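Local structure of UDP-N-acetylmuramate--L-alanine ligase (Thermotoga maritima, 1J6U) at residues Arg311-Ala316 with Val326-Tyr330. The protein catalyses the ATP-dependent joining of L-alanine to UDP-N-acetylmuramate, a cytoplasmic step of peptidoglycan synthesis in cell wall formation. Numbering follows the deposited sequence.
Sequences RRFSIA and VIDDY
Asp329 carries its CG anti to the backbone N (chi1 -163°), which turns OD2 back to accept a hydrogen bond from Phe313 N (2.7 Å) through its anti lone pair; OD1 is held by the backbone of Ala331. Phe313 has a similar first torsion (chi1 -158°), and its ring lies with one face over Ile327, whose CG2 sits 4.0 Å from the ring centroid in a CH-pi contact. CD1 of Ile327 stands above the same face, displaced outward past CE2, and Ile315 CD1 presses closely on it. Leu340 and Thr343 of helix 334-347 also pack on Phe313.

Ser314 and Asp328, a hydrogen-bonded pair, point to the sheet face opposite Ile315 and Ile327. Ser314 OG accepts a hydrogen bond from Arg311 N (2.7 Å), linking the preceding loop to the strand's first residue, and a water links OG to Asp328 OD2, while OD1 bonds to Ser447. The backbones are joined by Asp328 N to Ser314 O (2.8 Å), Ser314 N to Asp328 O and Ala316 N to Val326 O. At the far end Tyr330 N bonds to Arg311 O, and the edge of the poorly ordered tyrosine ring stands over the Arg311 guanidinium, the planes 87° apart. Phe313 and Ser314 together oppose the single residue Asp328, as in a G1 beta bulge, in the antiparallel hairpin that forms one edge of the mixed sheet of the C-terminal Mur ligase domain.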
# COMPACT_ATOMS: atom_id res chain seq x y z
N ARG A 311 0.92 -7.49 -2.28
CA ARG A 311 2.29 -7.11 -2.01
C ARG A 311 2.54 -6.73 -0.58
O ARG A 311 3.62 -6.22 -0.24
CB ARG A 311 2.79 -6.00 -2.93
CG ARG A 311 2.77 -6.35 -4.42
CD ARG A 311 4.15 -6.13 -4.97
NE ARG A 311 4.12 -5.33 -6.16
CZ ARG A 311 5.19 -4.76 -6.71
NH1 ARG A 311 6.41 -4.90 -6.18
NH2 ARG A 311 5.01 -4.01 -7.78
N ARG A 312 1.54 -6.91 0.28
CA ARG A 312 1.82 -6.67 1.71
C ARG A 312 1.69 -8.10 2.24
O ARG A 312 0.61 -8.55 2.58
CB ARG A 312 0.81 -5.72 2.36
CG ARG A 312 0.28 -4.69 1.43
CD ARG A 312 1.19 -3.48 1.30
NE ARG A 312 0.92 -2.89 -0.00
CZ ARG A 312 1.10 -1.62 -0.30
NH1 ARG A 312 1.56 -0.78 0.62
NH2 ARG A 312 0.80 -1.18 -1.51
N PHE A 313 2.82 -8.81 2.22
CA PHE A 313 2.92 -10.21 2.59
C PHE A 313 1.74 -10.99 1.99
O PHE A 313 1.07 -11.73 2.72
CB PHE A 313 2.94 -10.39 4.10
CG PHE A 313 3.56 -11.71 4.57
CD1 PHE A 313 4.90 -11.78 4.97
CD2 PHE A 313 2.79 -12.88 4.65
CE1 PHE A 313 5.46 -12.99 5.43
CE2 PHE A 313 3.35 -14.09 5.11
CZ PHE A 313 4.69 -14.13 5.50
N SER A 314 1.48 -10.82 0.69
CA SER A 314 0.39 -11.56 0.04
C SER A 314 0.84 -12.92 -0.51
O SER A 314 1.94 -13.05 -1.08
CB SER A 314 -0.26 -10.73 -1.07
OG SER A 314 0.68 -10.10 -1.87
N ILE A 315 0.01 -13.93 -0.31
CA ILE A 315 0.34 -15.27 -0.76
C ILE A 315 -0.10 -15.31 -2.19
O ILE A 315 -1.29 -15.25 -2.49
CB ILE A 315 -0.43 -16.38 -0.03
CG1 ILE A 315 -0.14 -16.35 1.48
CG2 ILE A 315 -0.09 -17.73 -0.66
CD1 ILE A 315 1.09 -16.98 1.88
N ALA A 316 0.87 -15.42 -3.08
CA ALA A 316 0.60 -15.47 -4.51
C ALA A 316 0.27 -16.89 -4.91
O ALA A 316 -0.53 -17.13 -5.79
CB ALA A 316 1.82 -14.97 -5.28
N VAL A 326 4.61 -19.06 -2.37
CA VAL A 326 5.27 -17.96 -3.07
C VAL A 326 4.54 -16.74 -2.49
O VAL A 326 3.32 -16.57 -2.62
CB VAL A 326 5.07 -18.03 -4.62
CG1 VAL A 326 5.68 -16.79 -5.25
CG2 VAL A 326 5.76 -19.30 -5.19
N ILE A 327 5.31 -15.89 -1.84
CA ILE A 327 4.76 -14.71 -1.20
C ILE A 327 5.38 -13.42 -1.76
O ILE A 327 6.60 -13.35 -2.00
CB ILE A 327 5.00 -14.80 0.35
CG1 ILE A 327 4.21 -15.97 0.93
CG2 ILE A 327 4.52 -13.52 1.07
CD1 ILE A 327 4.35 -16.14 2.45
N ASP A 328 4.53 -12.40 -1.97
CA ASP A 328 4.95 -11.08 -2.46
C ASP A 328 4.97 -9.99 -1.40
O ASP A 328 4.02 -9.83 -0.63
CB ASP A 328 4.02 -10.61 -3.57
CG ASP A 328 4.10 -11.48 -4.79
OD1 ASP A 328 5.23 -11.66 -5.27
OD2 ASP A 328 3.06 -11.96 -5.29
N ASP A 329 6.05 -9.24 -1.34
CA ASP A 329 6.11 -8.15 -0.40
C ASP A 329 6.94 -6.99 -0.93
O ASP A 329 8.04 -7.18 -1.42
CB ASP A 329 6.68 -8.58 0.94
CG ASP A 329 6.37 -7.58 2.03
OD1 ASP A 329 7.23 -6.70 2.33
OD2 ASP A 329 5.24 -7.64 2.56
N TYR A 330 6.36 -5.80 -0.79
CA TYR A 330 6.89 -4.52 -1.22
C TYR A 330 8.14 -4.07 -0.51
O TYR A 330 8.78 -3.14 -0.94
CB TYR A 330 5.84 -3.45 -0.95
CG TYR A 330 5.51 -2.59 -2.10
CD1 TYR A 330 5.52 -3.11 -3.40
CD2 TYR A 330 5.07 -1.28 -1.92
CE1 TYR A 330 5.10 -2.35 -4.49
CE2 TYR A 330 4.64 -0.50 -3.02
CZ TYR A 330 4.66 -1.05 -4.30
OH TYR A 330 4.20 -0.34 -5.39
O HOH W 1 0.41 -11.95 -3.97